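Local coordinates for probable adhesion protein (PDB 6R3Z) that binds ferrous iron and other divalent metal ions, probably as the periplasmic solute-binding component of a metal transport system, at residues H41-E44 / P45-E48. Numbering follows the deposited sequence.
Sequences HAYE and PRAE. With NI (nickel (II) ion), chain B; EDO (1,2-ethanediol), chain G.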
loop_
_atom_site.group_PDB
_atom_site.type_symbol
_atom_site.label_atom_id
_atom_site.label_comp_id
_atom_site.label_asym_id
_atom_site.label_seq_id
_atom_site.Cartn_x
_atom_site.Cartn_y
_atom_site.Cartn_z
ATOM N N HIS A 41 -4.738 -5.610 -8.795
ATOM C CA HIS A 41 -3.701 -6.319 -9.553
ATOM C C HIS A 41 -4.259 -6.960 -10.831
ATOM O O HIS A 41 -3.516 -7.147 -11.787
ATOM C CB HIS A 41 -3.041 -7.410 -8.708
ATOM C CG HIS A 41 -2.368 -6.872 -7.481
ATOM N ND1 HIS A 41 -3.029 -6.803 -6.275
ATOM C CD2 HIS A 41 -1.141 -6.316 -7.339
ATOM C CE1 HIS A 41 -2.178 -6.243 -5.424
ATOM N NE2 HIS A 41 -1.026 -5.940 -6.025
ATOM N N ALA A 42 -5.549 -7.317 -10.828
ATOM C CA ALA A 42 -6.207 -7.999 -11.943
ATOM C C ALA A 42 -7.237 -7.142 -12.712
ATOM O O ALA A 42 -7.700 -7.553 -13.780
ATOM C CB ALA A 42 -6.854 -9.283 -11.440
ATOM N N TYR A 43 -7.567 -5.956 -12.195
ATOM C CA TYR A 43 -8.546 -5.052 -12.791
ATOM C C TYR A 43 -8.217 -4.624 -14.213
ATOM O O TYR A 43 -7.125 -4.108 -14.484
ATOM C CB TYR A 43 -8.774 -3.793 -11.913
ATOM C CG TYR A 43 -9.683 -2.779 -12.586
ATOM C CD1 TYR A 43 -11.069 -2.878 -12.481
ATOM C CD2 TYR A 43 -9.155 -1.738 -13.352
ATOM C CE1 TYR A 43 -11.909 -1.966 -13.119
ATOM C CE2 TYR A 43 -9.983 -0.832 -14.006
ATOM C CZ TYR A 43 -11.363 -0.960 -13.904
ATOM O OH TYR A 43 -12.175 -0.065 -14.555
ATOM N N GLU A 44 -9.203 -4.781 -15.099
ATOM C CA GLU A 44 -9.127 -4.355 -16.490
ATOM C C GLU A 44 -10.123 -3.205 -16.710
ATOM O O GLU A 44 -11.295 -3.353 -16.339
ATOM C CB GLU A 44 -9.427 -5.525 -17.445
ATOM C CG GLU A 44 -8.216 -5.939 -18.258
ATOM C CD GLU A 44 -7.757 -7.365 -18.029
ATOM O OE1 GLU A 44 -8.487 -8.299 -18.434
ATOM O OE2 GLU A 44 -6.659 -7.550 -17.455
ATOM N N PRO A 45 -9.684 -2.054 -17.295
ATOM C CA PRO A 45 -10.626 -0.931 -17.526
ATOM C C PRO A 45 -11.980 -1.314 -18.141
ATOM O O PRO A 45 -12.029 -2.043 -19.129
ATOM C CB PRO A 45 -9.844 0.022 -18.441
ATOM C CG PRO A 45 -8.396 -0.274 -18.165
ATOM C CD PRO A 45 -8.321 -1.735 -17.787
ATOM N N ARG A 46 -13.070 -0.854 -17.506
ATOM C CA ARG A 46 -14.464 -1.036 -17.925
ATOM C C ARG A 46 -14.979 0.315 -18.418
ATOM O O ARG A 46 -14.638 1.347 -17.816
ATOM C CB ARG A 46 -15.359 -1.488 -16.746
ATOM C CG ARG A 46 -14.880 -2.712 -15.948
ATOM C CD ARG A 46 -15.894 -3.159 -14.894
ATOM N NE ARG A 46 -16.350 -2.055 -14.034
ATOM C CZ ARG A 46 -17.530 -2.011 -13.421
ATOM N NH1 ARG A 46 -18.387 -3.022 -13.537
ATOM N NH2 ARG A 46 -17.870 -0.950 -12.699
ATOM N N ALA A 47 -15.847 0.312 -19.460
ATOM C CA ALA A 47 -16.441 1.532 -20.025
ATOM C C ALA A 47 -17.138 2.359 -18.932
ATOM O O ALA A 47 -16.957 3.572 -18.884
ATOM C CB ALA A 47 -17.428 1.182 -21.142
ATOM N N GLU A 48 -17.847 1.678 -17.996
ATOM C CA GLU A 48 -18.593 2.275 -16.886
ATOM C C GLU A 48 -17.670 3.138 -16.000
ATOM O O GLU A 48 -18.049 4.238 -15.565
ATOM C CB GLU A 48 -19.241 1.144 -16.058
ATOM C CG GLU A 48 -20.177 1.621 -14.960
ATOM C CD GLU A 48 -21.608 1.939 -15.362
ATOM O OE1 GLU A 48 -21.925 1.990 -16.575
ATOM O OE2 GLU A 48 -22.423 2.147 -14.437
HETATM NI NI NI B . 0.727 -5.098 -5.029
HETATM C C1 EDO G . -0.182 -7.049 -11.078
HETATM O O1 EDO G . -0.286 -5.670 -11.394
HETATM C C2 EDO G . -0.073 -7.872 -12.384
HETATM O O2 EDO G . -0.996 -8.950 -12.347
#
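From Tyr43 to Arg46 the backbone is extended, with psi near 130° at Tyr43, Glu44 and Pro45, and the Tyr43 side chain lies alongside this run to reach the backbone amide of Arg46. The segment belongs to the loop that joins strand 29-32 to helix 47-53 in one of the two lobes, each built round a parallel four-stranded sheet, of this family 9 solute-binding protein, and Arg46 occupies the N-cap position of that helix. With CG anti to the backbone N (chi1 174°), the phenol ring follows the chain forward. Tyr43 CE2 comes 3.5 Å from Pro45 N and also packs against Pro45 CD. The ring passes obliquely by Pro45 N, while Met73 of helix 68-76 touches both Tyr43 and Pro45 and Ile34 also packs on the buried tyrosine. At the end of the ring, Arg46 N donates a hydrogen bond to Tyr43 OH over 3.2 Å, moderately bent at 154°. The same hydroxyl is hydrogen-bonded to OD2 of Asp49, which also forms a salt bridge with Arg46 NE, so one carboxylate ties the tyrosine and the arginine to the first turn of the helix. The two side chains cross nearly at right angles, Arg46 CG standing 4.0 Å from Tyr43 OH. At the other end of 41-48, His41 is one of six histidines, with His66, His111, His177, His199 and His250, whose NE2 atoms coordinate the nickel ion; His41 also binds ferrous iron and manganese(II). Asn39 OD1 accepts a hydrogen bond from ND1, the other ring nitrogen, which should steady the ring's rotation. His41 NE2 coordinates the nickel ion at 2.2 Å.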